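Local coordinates for cadherin-23 (Mus musculus, PDB 5UZ8), which probably works as a calcium-dependent adhesion protein in hearing and mechanotransduction, its extracellular cadherin domains being joined end to end through calcium-binding linkers, at residues G11-Y15 with I100-L104; D117-Y121 with V207-I211; N217-F223 with V295-D299; V232-A238 with T281-S287; Q257-S261 with V272-G277. All coordinates share one frame; numbering follows the deposited sequence. Where two conformers were deposited one is given.

How the contacts relate
Contacts 1 and 2, whose centres lie about 51 Å apart, repeat one pattern in successive cadherin domains: a tyrosine at the start of an edge strand forms a parallel bridge to a long later strand, with part of the interface exposed. The other three share the last domain. Contact 3 is the buried one, and its chemistry is mixed, with calcium ligands at one end and apolar packing at the other. Contact 5, a surface contact rich in waters, touches contact 3 through neighbouring strands 259-263 and 290-298, where Val296 N approaches Ser261 O. Contact 4 lies near the far end of that domain, partly buried, and joins its segments mostly through backbone atoms and waters.

Contact 1 (G11-Y15 with I100-L104); sequences GITYY and IPVYL
Ile100 lies against Ile12, Thr13, Tyr14 and Tyr15. Its CD1 comes 3.4 Å from Ile12 O and also meets the Ile12 CG2 methyl, the two side chains running nearly perpendicular. Its other branch, CG2, sits at the edge of the Tyr15 ring, 3.8 Å from CE2. The same ring carries Ile12 CG1 over one face, near the rim, while its hydroxyl bonds to Lys8 O. Pro101 contributes its carbonyl: Tyr15 N donates to Pro101 O over 3.0 Å at a nearly straight 167°, with the donor in the carbonyl plane. Val102 forms the parallel bridge with Tyr15, CA to CA 4.7 Å, and both side chains emerge on the same sheet face, where Val102 CG2 meets Tyr15 CB. Val102 CA also makes a CH contact to Tyr15 O at 3.5 Å. Tyr103 N donates to that same Tyr15 O over 2.9 Å. Its ring turns an edge to the face of Tyr14 in an offset edge-to-face pair, centroids 5.4 Å apart and planes at 75°. Tyr14 can receive it because its CG stands between its own N and carbonyl carbon (chi1 59°). Strand 6-7 belongs to one sheet and strand 15-20 to the other, so this join is the switch of the first strand between sheets, paired parallel with the last strand, that is characteristic of the cadherin beta-sandwich.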
# COMPACT_ATOMS: atom_id res chain seq x y z
N GLY A 11 -12.59 -54.61 -14.17
CA GLY A 11 -13.29 -54.23 -12.92
C GLY A 11 -13.14 -52.80 -12.44
O GLY A 11 -13.57 -52.47 -11.34
N ILE A 12 -12.56 -51.92 -13.26
CA ILE A 12 -12.34 -50.55 -12.86
C ILE A 12 -13.70 -49.84 -12.72
O ILE A 12 -14.55 -49.96 -13.61
CB ILE A 12 -11.41 -49.81 -13.86
CG1 ILE A 12 -11.06 -48.41 -13.39
CG2 ILE A 12 -11.99 -49.74 -15.26
CD1 ILE A 12 -10.24 -48.39 -12.11
N THR A 13 -13.91 -49.15 -11.59
CA THR A 13 -15.21 -48.56 -11.29
C THR A 13 -15.39 -47.22 -11.98
O THR A 13 -16.48 -46.92 -12.46
CB THR A 13 -15.42 -48.36 -9.79
OG1 THR A 13 -14.31 -47.63 -9.25
CG2 THR A 13 -15.55 -49.69 -9.10
N TYR A 14 -14.33 -46.41 -11.99
CA TYR A 14 -14.27 -45.12 -12.66
C TYR A 14 -12.80 -44.78 -12.90
O TYR A 14 -11.92 -45.35 -12.25
CB TYR A 14 -14.93 -44.00 -11.82
CG TYR A 14 -14.29 -43.82 -10.45
CD1 TYR A 14 -13.12 -43.06 -10.30
CD2 TYR A 14 -14.87 -44.36 -9.30
CE1 TYR A 14 -12.53 -42.91 -9.05
CE2 TYR A 14 -14.28 -44.18 -8.05
CZ TYR A 14 -13.11 -43.45 -7.95
OH TYR A 14 -12.47 -43.26 -6.74
N TYR A 15 -12.55 -43.84 -13.82
CA TYR A 15 -11.21 -43.30 -14.04
C TYR A 15 -11.04 -41.92 -13.43
O TYR A 15 -11.99 -41.13 -13.36
CB TYR A 15 -10.91 -43.18 -15.52
CG TYR A 15 -10.85 -44.47 -16.30
CD1 TYR A 15 -9.73 -45.29 -16.25
CD2 TYR A 15 -11.89 -44.83 -17.16
CE1 TYR A 15 -9.66 -46.45 -17.01
CE2 TYR A 15 -11.83 -45.99 -17.91
CZ TYR A 15 -10.73 -46.80 -17.83
OH TYR A 15 -10.67 -47.96 -18.60
N ILE A 100 -18.54 -45.76 -18.63
CA ILE A 100 -17.87 -45.57 -17.36
C ILE A 100 -17.66 -44.08 -17.10
O ILE A 100 -17.43 -43.32 -18.04
CB ILE A 100 -16.54 -46.34 -17.36
CG1 ILE A 100 -15.93 -46.36 -15.95
CG2 ILE A 100 -15.56 -45.79 -18.38
CD1 ILE A 100 -14.79 -47.34 -15.81
N PRO A 101 -17.69 -43.67 -15.82
CA PRO A 101 -17.40 -42.27 -15.53
C PRO A 101 -15.93 -41.95 -15.49
O PRO A 101 -15.09 -42.80 -15.10
CB PRO A 101 -18.03 -42.03 -14.15
CG PRO A 101 -18.67 -43.30 -13.74
CD PRO A 101 -18.22 -44.38 -14.64
N VAL A 102 -15.64 -40.71 -15.86
CA VAL A 102 -14.31 -40.13 -15.71
C VAL A 102 -14.42 -38.86 -14.88
O VAL A 102 -15.33 -38.05 -15.08
CB VAL A 102 -13.63 -39.84 -17.07
CG1 VAL A 102 -12.24 -39.24 -16.85
CG2 VAL A 102 -13.49 -41.12 -17.89
N TYR A 103 -13.48 -38.71 -13.95
CA TYR A 103 -13.43 -37.53 -13.07
C TYR A 103 -12.02 -36.91 -13.19
O TYR A 103 -11.05 -37.46 -12.65
CB TYR A 103 -13.73 -37.90 -11.62
CG TYR A 103 -15.03 -38.65 -11.38
CD1 TYR A 103 -16.26 -37.99 -11.42
CD2 TYR A 103 -15.04 -40.00 -11.09
CE1 TYR A 103 -17.46 -38.66 -11.19
CE2 TYR A 103 -16.23 -40.69 -10.89
CZ TYR A 103 -17.43 -40.02 -10.93
OH TYR A 103 -18.58 -40.72 -10.67
N LEU A 104 -11.92 -35.78 -13.89
CA LEU A 104 -10.65 -35.08 -13.99
C LEU A 104 -10.57 -33.99 -12.93
O LEU A 104 -11.41 -33.08 -12.90
CB LEU A 104 -10.42 -34.50 -15.39
CG LEU A 104 -10.48 -35.48 -16.55
CD1 LEU A 104 -10.30 -34.70 -17.86
CD2 LEU A 104 -9.45 -36.58 -16.40

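Contact 2 (D117-Y121 with V207-I211); sequences DQPSY and VQVVI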
# COMPACT_ATOMS: atom_id res chain seq x y z
N ASP A 117 -7.04 -3.42 -3.16
CA ASP A 117 -8.46 -3.03 -3.21
C ASP A 117 -8.63 -1.54 -3.62
O ASP A 117 -9.72 -1.12 -4.00
CB ASP A 117 -9.16 -3.30 -1.84
CG ASP A 117 -9.50 -4.81 -1.58
OD1 ASP A 117 -9.19 -5.71 -2.39
OD2 ASP A 117 -10.14 -5.10 -0.54
N GLN A 118 -7.57 -0.72 -3.49
CA GLN A 118 -7.61 0.70 -3.93
C GLN A 118 -6.43 0.95 -4.83
O GLN A 118 -5.42 0.25 -4.73
CB GLN A 118 -7.52 1.69 -2.77
CG GLN A 118 -8.59 1.54 -1.73
CD GLN A 118 -8.64 2.65 -0.64
OE1 GLN A 118 -9.50 2.54 0.23
NE2 GLN A 118 -7.79 3.71 -0.69
N PRO A 119 -6.54 1.96 -5.72
CA PRO A 119 -5.41 2.34 -6.58
C PRO A 119 -4.29 3.07 -5.82
O PRO A 119 -3.16 3.12 -6.28
CB PRO A 119 -6.07 3.23 -7.64
CG PRO A 119 -7.32 3.76 -7.01
CD PRO A 119 -7.79 2.64 -6.11
N SER A 120 -4.64 3.63 -4.66
CA SER A 120 -3.68 4.26 -3.78
C SER A 120 -4.35 4.49 -2.45
O SER A 120 -5.57 4.26 -2.30
CB SER A 120 -3.06 5.55 -4.36
OG SER A 120 -3.84 6.71 -4.15
N TYR A 121 -3.53 4.79 -1.44
CA TYR A 121 -4.02 5.02 -0.07
C TYR A 121 -3.47 6.31 0.42
O TYR A 121 -2.37 6.70 0.01
CB TYR A 121 -3.60 3.88 0.85
CG TYR A 121 -4.24 2.54 0.50
CD1 TYR A 121 -3.65 1.69 -0.42
CD2 TYR A 121 -5.43 2.12 1.12
CE1 TYR A 121 -4.21 0.46 -0.73
CE2 TYR A 121 -6.01 0.87 0.83
CZ TYR A 121 -5.39 0.06 -0.09
OH TYR A 121 -5.93 -1.16 -0.42
N VAL A 207 1.50 -0.81 -4.29
CA VAL A 207 0.66 0.36 -4.28
C VAL A 207 1.37 1.50 -3.52
O VAL A 207 2.24 1.22 -2.66
CB VAL A 207 -0.70 0.04 -3.66
CG1 VAL A 207 -0.59 -0.19 -2.17
CG2 VAL A 207 -1.71 1.13 -3.93
N GLN A 208 1.04 2.77 -3.84
CA GLN A 208 1.61 3.90 -3.12
C GLN A 208 0.69 4.33 -1.98
O GLN A 208 -0.55 4.35 -2.13
CB GLN A 208 1.93 5.08 -4.02
CG GLN A 208 2.85 4.78 -5.17
CD GLN A 208 4.23 4.38 -4.72
OE1 GLN A 208 4.62 3.18 -4.80
NE2 GLN A 208 4.96 5.34 -4.21
N VAL A 209 1.31 4.63 -0.85
CA VAL A 209 0.64 5.08 0.37
C VAL A 209 1.20 6.43 0.79
O VAL A 209 2.40 6.51 1.07
CB VAL A 209 0.85 4.08 1.52
CG1 VAL A 209 0.10 4.56 2.77
CG2 VAL A 209 0.39 2.70 1.08
N VAL A 210 0.36 7.47 0.80
CA VAL A 210 0.73 8.80 1.20
C VAL A 210 0.36 9.01 2.66
O VAL A 210 -0.80 8.79 3.07
CB VAL A 210 0.02 9.89 0.36
CG1 VAL A 210 0.40 11.29 0.85
CG2 VAL A 210 0.38 9.75 -1.11
N ILE A 211 1.30 9.50 3.44
CA ILE A 211 1.01 9.93 4.81
C ILE A 211 1.42 11.39 4.91
O ILE A 211 2.61 11.72 4.82
CB ILE A 211 1.72 9.08 5.87
CG1 ILE A 211 1.14 7.68 5.88
CG2 ILE A 211 1.55 9.70 7.27
CD1 ILE A 211 2.03 6.61 6.48
O HOH W 1 -0.55 3.79 -6.00
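The parallel join of first and last strands in a cadherin domain is made here by Tyr121 with Val209, where the chain has left strand 115-116 of one sheet and enters strand 121-126 of the other. The bridge brings the two CA atoms to 4.7 Å. Tyr121 N donates to Gln208 O over 3.1 Å, in the carbonyl plane, and Val210 N returns a bond to Tyr121 O over 2.9 Å at 171°, its donor tilted 30° from the carbonyl plane. Val209 CA adds a CH contact to Tyr121 O. Among the side chains, Tyr121 and Val207 carry the contact. Val207 CG1 lies at the edge of the Tyr121 ring, 3.9 Å from CE1, as does Gln208 O; Val207 CG2, placed anti to the backbone N, reaches Pro119 O at 3.4 Å and Ser120 CA. Over one face of the ring, toward its rim, sits Gln118 CB. The amide of that glutamine folds back, NE2 donating to Ser120 O over 2.8 Å with the acceptor close to the amide plane. A water links the segments before the parallel bridge, donating to Pro119 O and accepting from Gln208 N. Exchanging Tyr121 for an alanine would probably open a gap beside Val207 and leave the Gln118 stem without the ring it covers. The polar backbone atoms are thus paired directly at the bridge and through water where the chains diverge, whereas the ring is met by valine and a carbonyl at its edge and by the glutamine stem over its face.

Contact 3 (N217-F223 with V295-D299); sequences NDCRPQF and VVATD. With CA (calcium ion), chain E; CA (calcium ion), chain F; CA (calcium ion), chain G; GSH (glutathione), chain L.
Pro221 and Ala297 mark the closest backbone approach, CA to CA 6.2 Å, between segments running nearly antiparallel (158°) with no backbone hydrogen bond across. At one end lies the calcium-binding linker between successive cadherin domains: Asn217 OD1 and Cys219 O each lie 2.3 Å from the ion and Asp299 OD2 2.4 Å, with Asp249, Asp251 and Asn255 completing the site. Asn217 holds CG anti to its N (chi1 -171°), which sends the amide toward Asp299; ND2 donates to Asp299 OD2 over 3.1 Å, on its syn side and 29° out of the carboxylate plane. The bond to OD1 is weak, but Asp299 has a further polar partner in Leu305. Asp218 points the other way, its carboxylate oxygens binding two further calcium ions, shared with Glu127 and Glu180 of the preceding domain; one also takes glutathione OE1. Beyond the metal, Pro221 CB packs on Ala297 CB at 3.9 Å, and Phe223 brings CZ to Ala297 CB at 3.8 Å and to Val295 CG1. A serine in place of Phe223 would probably leave Ala297 and Val295 without this cover. Strand 290-298 lies between strands 259-263 and 306-316; Ala297 also touches Tyr260 of the former, and Phe223 touches Thr309 of the latter.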
# COMPACT_ATOMS: atom_id res chain seq x y z
N ASN A 217 1.74 23.13 16.92
CA ASN A 217 2.57 24.27 17.27
C ASN A 217 3.60 23.81 18.31
O ASN A 217 3.36 23.94 19.50
CB ASN A 217 1.75 25.43 17.84
CG ASN A 217 2.58 26.68 17.99
OD1 ASN A 217 3.46 26.94 17.16
ND2 ASN A 217 2.37 27.42 19.06
N ASP A 218 4.73 23.24 17.88
CA ASP A 218 5.72 22.74 18.82
C ASP A 218 7.06 23.48 18.74
O ASP A 218 8.00 23.06 19.36
CB ASP A 218 5.93 21.23 18.71
CG ASP A 218 6.29 20.74 17.28
OD1 ASP A 218 6.17 21.45 16.26
OD2 ASP A 218 6.69 19.54 17.19
N CYS A 219 7.10 24.57 17.99
CA CYS A 219 8.33 25.37 17.87
C CYS A 219 8.08 26.80 18.35
O CYS A 219 7.17 27.49 17.88
CB CYS A 219 8.85 25.33 16.46
SG CYS A 219 9.11 23.61 15.95
N ARG A 220 8.89 27.24 19.31
CA ARG A 220 8.78 28.59 19.82
C ARG A 220 9.55 29.53 18.90
O ARG A 220 10.52 29.14 18.26
CB ARG A 220 9.26 28.69 21.28
CG ARG A 220 10.76 28.71 21.42
CD ARG A 220 11.22 28.61 22.84
NE ARG A 220 10.82 29.76 23.63
CZ ARG A 220 11.20 29.95 24.89
NH1 ARG A 220 12.05 29.11 25.48
NH2 ARG A 220 10.76 31.01 25.57
N PRO A 221 9.09 30.78 18.81
CA PRO A 221 9.83 31.82 18.09
C PRO A 221 11.25 32.02 18.64
O PRO A 221 11.45 31.88 19.85
CB PRO A 221 9.00 33.06 18.35
CG PRO A 221 7.63 32.54 18.61
CD PRO A 221 7.82 31.28 19.37
N GLN A 222 12.20 32.28 17.75
CA GLN A 222 13.61 32.46 18.14
C GLN A 222 14.13 33.69 17.51
O GLN A 222 13.91 33.90 16.30
CB GLN A 222 14.58 31.42 17.52
CG GLN A 222 14.41 30.01 17.84
CD GLN A 222 15.48 29.20 17.11
OE1 GLN A 222 15.28 28.74 15.97
NE2 GLN A 222 16.64 29.07 17.75
N PHE A 223 14.93 34.43 18.27
CA PHE A 223 15.86 35.40 17.69
C PHE A 223 17.27 34.78 17.48
O PHE A 223 17.66 33.80 18.13
CB PHE A 223 15.94 36.62 18.60
CG PHE A 223 14.65 37.38 18.69
CD1 PHE A 223 14.36 38.41 17.80
CD2 PHE A 223 13.71 37.08 19.66
CE1 PHE A 223 13.19 39.14 17.90
CE2 PHE A 223 12.52 37.81 19.77
CZ PHE A 223 12.25 38.83 18.88
N VAL A 295 12.53 42.35 23.90
CA VAL A 295 11.72 42.25 22.68
C VAL A 295 11.13 40.85 22.68
O VAL A 295 11.87 39.88 22.88
CB VAL A 295 12.56 42.48 21.42
CG1 VAL A 295 11.71 42.45 20.16
CG2 VAL A 295 13.29 43.81 21.50
N VAL A 296 9.83 40.75 22.47
CA VAL A 296 9.13 39.47 22.52
C VAL A 296 8.52 39.22 21.15
O VAL A 296 7.94 40.13 20.58
CB VAL A 296 7.98 39.53 23.54
CG1 VAL A 296 7.30 38.18 23.70
CG2 VAL A 296 8.46 40.07 24.87
N ALA A 297 8.66 37.98 20.65
CA ALA A 297 7.96 37.53 19.45
C ALA A 297 7.03 36.42 19.89
O ALA A 297 7.46 35.52 20.59
CB ALA A 297 8.94 37.00 18.41
N THR A 298 5.75 36.52 19.55
CA THR A 298 4.75 35.54 19.96
C THR A 298 4.09 34.97 18.71
O THR A 298 3.68 35.74 17.82
CB THR A 298 3.69 36.21 20.86
OG1 THR A 298 4.33 36.81 21.99
CG2 THR A 298 2.65 35.25 21.34
N ASP A 299 3.94 33.65 18.64
CA ASP A 299 3.30 33.04 17.49
C ASP A 299 1.78 33.05 17.65
O ASP A 299 1.23 33.53 18.67
CB ASP A 299 3.89 31.67 17.15
CG ASP A 299 3.59 30.58 18.19
OD1 ASP A 299 2.58 30.65 18.92
OD2 ASP A 299 4.39 29.61 18.22
CA CA E . 5.35 28.20 16.61
CA CA F . 5.24 21.96 14.15
CA CA G . 7.90 19.24 15.14
N1 GSH L . 12.88 16.69 19.25
CA1 GSH L . 11.49 17.13 19.31
C1 GSH L . 10.62 16.07 18.66
O11 GSH L . 11.19 15.09 18.14
O12 GSH L . 9.38 16.25 18.65
CB1 GSH L . 11.29 18.48 18.60
CG1 GSH L . 11.59 18.41 17.11
CD1 GSH L . 11.10 19.65 16.39
OE1 GSH L . 9.91 19.87 16.23
N2 GSH L . 12.06 20.45 15.93
CA2 GSH L . 11.79 21.57 15.06
C2 GSH L . 12.56 21.47 13.77
O2 GSH L . 12.87 22.49 13.19
CB2 GSH L . 12.10 22.87 15.80
SG2 GSH L . 10.99 23.01 17.21
N3 GSH L . 12.81 20.24 13.32
CA3 GSH L . 13.48 19.97 12.05
C3 GSH L . 14.80 19.25 12.23
O31 GSH L . 15.48 19.08 11.19
O32 GSH L . 15.14 18.83 13.36
O HOH W 2 8.23 17.06 16.21

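Contact 4 (V232-A238 with T281-S287); sequences VYENEPA and TQRPLQS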
# COMPACT_ATOMS: atom_id res chain seq x y z
N VAL A 232 20.87 55.64 19.27
CA VAL A 232 19.97 56.64 18.76
C VAL A 232 20.60 58.00 19.09
O VAL A 232 21.08 58.20 20.21
CB VAL A 232 18.59 56.48 19.45
CG1 VAL A 232 17.58 57.48 18.96
CG2 VAL A 232 18.06 55.07 19.20
N TYR A 233 20.55 58.94 18.16
CA TYR A 233 20.97 60.31 18.48
C TYR A 233 20.04 60.95 19.51
O TYR A 233 18.85 60.71 19.51
CB TYR A 233 21.05 61.20 17.22
CG TYR A 233 22.24 60.87 16.36
CD1 TYR A 233 23.53 61.24 16.75
CD2 TYR A 233 22.08 60.17 15.16
CE1 TYR A 233 24.64 60.90 15.96
CE2 TYR A 233 23.18 59.86 14.36
CZ TYR A 233 24.44 60.21 14.78
OH TYR A 233 25.52 59.90 13.98
N GLU A 234 20.62 61.72 20.43
CA GLU A 234 19.87 62.59 21.34
C GLU A 234 18.93 63.50 20.54
O GLU A 234 19.25 63.85 19.40
CB GLU A 234 20.82 63.45 22.19
CG GLU A 234 21.74 64.36 21.37
CD GLU A 234 22.71 65.19 22.21
OE1 GLU A 234 23.54 65.91 21.59
OE2 GLU A 234 22.69 65.11 23.46
N ASN A 235 17.79 63.88 21.14
CA ASN A 235 16.90 64.95 20.63
C ASN A 235 16.31 64.70 19.25
O ASN A 235 15.98 65.67 18.53
CB ASN A 235 17.64 66.31 20.58
CG ASN A 235 18.12 66.75 21.93
OD1 ASN A 235 17.39 66.64 22.90
ND2 ASN A 235 19.33 67.29 22.00
N GLU A 236 16.15 63.43 18.88
CA GLU A 236 15.44 63.08 17.66
C GLU A 236 13.95 63.01 17.98
O GLU A 236 13.57 62.68 19.10
CB GLU A 236 15.92 61.74 17.10
CG GLU A 236 17.33 61.77 16.53
CD GLU A 236 17.43 62.69 15.33
OE1 GLU A 236 18.23 63.64 15.35
OE2 GLU A 236 16.70 62.47 14.36
N PRO A 237 13.09 63.33 17.01
CA PRO A 237 11.64 63.31 17.26
C PRO A 237 11.09 61.93 17.58
O PRO A 237 11.70 60.92 17.20
CB PRO A 237 11.05 63.80 15.94
CG PRO A 237 12.10 63.51 14.93
CD PRO A 237 13.40 63.72 15.62
N ALA A 238 9.92 61.88 18.23
CA ALA A 238 9.16 60.64 18.32
C ALA A 238 8.96 60.09 16.91
O ALA A 238 8.88 60.86 15.93
CB ALA A 238 7.81 60.87 18.99
N THR A 281 11.18 55.30 18.45
CA THR A 281 11.16 56.04 19.71
C THR A 281 9.74 56.59 19.90
O THR A 281 9.04 56.81 18.92
CB THR A 281 12.14 57.22 19.70
OG1 THR A 281 11.81 58.12 18.61
CG2 THR A 281 13.59 56.71 19.56
N GLN A 282 9.33 56.76 21.17
CA GLN A 282 8.04 57.43 21.49
C GLN A 282 8.27 58.89 21.89
O GLN A 282 7.31 59.65 22.07
CB GLN A 282 7.27 56.70 22.61
CG GLN A 282 6.60 55.38 22.24
CD GLN A 282 5.56 54.92 23.28
OE1 GLN A 282 4.72 55.70 23.72
NE2 GLN A 282 5.60 53.63 23.65
N ARG A 283 9.53 59.29 22.03
CA ARG A 283 9.88 60.64 22.48
C ARG A 283 11.35 60.92 22.17
O ARG A 283 12.12 59.97 21.96
CB ARG A 283 9.66 60.77 23.99
CG ARG A 283 10.49 59.81 24.86
CD ARG A 283 10.28 60.16 26.33
NE ARG A 283 10.95 59.24 27.23
CZ ARG A 283 12.25 59.27 27.54
NH1 ARG A 283 13.07 60.16 26.99
NH2 ARG A 283 12.73 58.37 28.39
N PRO A 284 11.75 62.20 22.21
CA PRO A 284 13.19 62.47 22.21
C PRO A 284 13.88 61.85 23.42
O PRO A 284 13.28 61.75 24.50
CB PRO A 284 13.28 64.00 22.28
CG PRO A 284 11.88 64.50 22.52
CD PRO A 284 10.94 63.43 22.12
N LEU A 285 15.13 61.42 23.22
CA LEU A 285 15.93 60.89 24.29
C LEU A 285 17.05 61.86 24.58
O LEU A 285 17.54 62.55 23.65
CB LEU A 285 16.53 59.55 23.86
CG LEU A 285 15.55 58.54 23.24
CD1 LEU A 285 16.28 57.27 22.81
CD2 LEU A 285 14.46 58.21 24.22
N GLN A 286 17.45 61.92 25.85
CA GLN A 286 18.59 62.71 26.26
C GLN A 286 19.83 61.80 26.44
O GLN A 286 19.72 60.58 26.63
CB GLN A 286 18.28 63.50 27.54
CG GLN A 286 17.28 64.64 27.28
CD GLN A 286 17.08 65.57 28.46
OE1 GLN A 286 17.80 65.50 29.46
NE2 GLN A 286 16.12 66.50 28.32
N SER A 287 21.00 62.42 26.35
CA SER A 287 22.23 61.67 26.14
C SER A 287 22.60 60.73 27.28
O SER A 287 23.36 59.83 27.07
CB SER A 287 23.44 62.61 25.90
OG SER A 287 23.64 63.49 27.00
O HOH W 3 16.24 61.03 20.55
O HOH W 4 21.03 65.23 25.55
O HOH W 5 13.73 60.02 19.80
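One direct backbone hydrogen bond crosses this contact in the last cadherin domain: Asn235 N donates to Leu285 O over 2.9 Å at 164°, nearly along the C=O axis. Asn235 has a left-handed backbone (phi 62°), by which the chain turns as it leaves strand 227-233. CH contacts flank the bond, with Glu234 CA facing the same Leu285 O and Pro284 CA lying 3.1 Å from Glu236 O. Water-mediated links are more numerous. One water accepts from Glu236 N and from Leu285 N and sits close to Tyr233 O. A second lies among Glu236 O, Arg283 O and Thr281 OG1. A third donates to Glu234 OE2 over 2.7 Å and accepts from Ser287 N over 2.9 Å. The glutamate reaches it with CG between its own N and carbonyl carbon (chi1 59°) and an extended chain beyond; its other oxygen, OE1, accepts from Val318 N. One apolar pair, Val232 CG1 with Leu285 CD1 at 4.1 Å, and a tip-to-tip methyl contact from Val232 CG1 to Thr281 CG2 complete the side-chain packing. Carbon atoms also meet the backbone: Ala238 CB rests 3.4 Å from Gln282 O, and Pro284 CB lies near Asn235 CA and Glu236 O. Arg283 donates NH1 to Pro284 O in its own segment and forms a salt bridge through NH2 with Glu289. The end of strand 227-233 with its following turn thus meets the loop between strands 278-281 and 290-298 through backbone groups and shared waters, Glu234 OE2 and Thr281 OG1 joining in, beside a small apolar patch.

Contact 5 (Q257-S261 with V272-G277); sequences QLTYS and VDMDSG
The ring of Tyr260 has Gly277 over one face: CA stands 4.1 Å from the centroid and 27° off the ring normal, a CH-pi contact. At the edge, in plane, comes Asp275 O, 3.9 Å from CE2, with Met274 O also near the ring plane beside CD2. The hydroxyl of Tyr260 bonds to Ala247 N. Met274 O is taken up by the backbone as well, since Tyr260 N donates to it over 2.8 Å, in the carbonyl plane and on a lone pair, while Thr259 CA adds a CH contact. The segment 272-277, a turn of the last cadherin domain between strands 270-272 and 278-281, packs here on edge strand 259-263. Asp273 OD1 accepts from Asp275 N over 3.0 Å (an Asx turn) and from Ser276 N over 2.9 Å, the pair giving an Asx motif with donors on opposite faces of the carboxylate. Gly277 has a left-handed backbone (phi 80°), and a CB there would crowd Tyr260 CE2. Val272 packs with both branches, CG2 on Tyr260 CB at 3.9 Å and CG1 against Ser261 CA. Met274 runs beside Thr259; its chain bends at chi3 (-56°) and brings CE to Thr259 CG2. Two waters donate to Leu258 O, one also to Asp275 O and the other to Asp275 OD1.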
# COMPACT_ATOMS: atom_id res chain seq x y z
N GLN A 257 3.08 32.49 12.53
CA GLN A 257 2.79 33.91 12.31
C GLN A 257 3.12 34.70 13.58
O GLN A 257 2.56 34.43 14.62
CB GLN A 257 1.32 34.11 11.93
CG GLN A 257 1.06 33.91 10.44
CD GLN A 257 1.84 34.92 9.63
OE1 GLN A 257 1.57 36.13 9.68
NE2 GLN A 257 2.90 34.45 8.95
N LEU A 258 4.02 35.67 13.48
CA LEU A 258 4.61 36.28 14.68
C LEU A 258 4.16 37.69 14.90
O LEU A 258 4.03 38.47 13.93
CB LEU A 258 6.14 36.28 14.55
CG LEU A 258 6.79 34.93 14.34
CD1 LEU A 258 8.30 35.06 14.15
CD2 LEU A 258 6.47 34.01 15.51
N THR A 259 3.94 38.04 16.16
CA THR A 259 3.66 39.41 16.51
C THR A 259 4.69 39.84 17.55
O THR A 259 5.04 39.07 18.47
CB THR A 259 2.21 39.60 16.99
OG1 THR A 259 1.91 38.67 18.01
CG2 THR A 259 1.24 39.32 15.87
N TYR A 260 5.18 41.07 17.42
CA TYR A 260 6.23 41.62 18.30
C TYR A 260 5.67 42.56 19.36
O TYR A 260 4.72 43.30 19.12
CB TYR A 260 7.25 42.40 17.47
CG TYR A 260 7.92 41.54 16.46
CD1 TYR A 260 9.03 40.77 16.80
CD2 TYR A 260 7.42 41.43 15.16
CE1 TYR A 260 9.64 39.95 15.85
CE2 TYR A 260 8.02 40.60 14.23
CZ TYR A 260 9.13 39.86 14.58
OH TYR A 260 9.73 39.02 13.65
N SER A 261 6.28 42.54 20.53
CA SER A 261 5.94 43.45 21.59
C SER A 261 7.23 43.77 22.35
O SER A 261 8.26 43.10 22.15
CB SER A 261 4.88 42.84 22.51
OG SER A 261 5.34 41.60 23.04
N VAL A 272 7.14 49.08 19.19
CA VAL A 272 7.46 48.16 18.11
C VAL A 272 6.19 47.90 17.31
O VAL A 272 5.11 47.69 17.88
CB VAL A 272 8.08 46.85 18.60
CG1 VAL A 272 7.10 46.02 19.42
CG2 VAL A 272 8.61 46.04 17.42
N ASP A 273 6.32 47.95 15.99
CA ASP A 273 5.18 47.64 15.12
C ASP A 273 4.95 46.16 15.29
O ASP A 273 5.86 45.36 15.07
CB ASP A 273 5.54 47.92 13.66
CG ASP A 273 4.36 47.69 12.71
OD1 ASP A 273 4.02 46.53 12.43
OD2 ASP A 273 3.73 48.68 12.28
N MET A 274 3.73 45.77 15.66
CA MET A 274 3.49 44.39 16.00
C MET A 274 3.73 43.41 14.83
O MET A 274 4.06 42.26 15.09
CB MET A 274 2.09 44.22 16.60
CG MET A 274 0.93 44.38 15.67
SD MET A 274 -0.65 44.25 16.56
CE MET A 274 -0.53 42.64 17.35
N ASP A 275 3.56 43.85 13.58
CA ASP A 275 3.79 42.97 12.42
C ASP A 275 5.17 43.08 11.80
O ASP A 275 5.77 42.05 11.45
CB ASP A 275 2.72 43.19 11.37
CG ASP A 275 1.33 42.95 11.91
OD1 ASP A 275 1.10 41.91 12.56
OD2 ASP A 275 0.46 43.81 11.73
N SER A 276 5.68 44.30 11.64
CA SER A 276 6.93 44.50 10.91
C SER A 276 8.18 44.33 11.76
O SER A 276 9.27 44.15 11.23
CB SER A 276 6.95 45.89 10.28
OG SER A 276 7.24 46.88 11.24
N GLY A 277 8.04 44.45 13.08
CA GLY A 277 9.21 44.38 13.95
C GLY A 277 10.00 45.67 14.02
O GLY A 277 11.04 45.72 14.67
O HOH W 6 5.55 39.29 11.61
O HOH W 7 1.96 39.45 12.38
O HOH W 8 3.52 45.73 19.57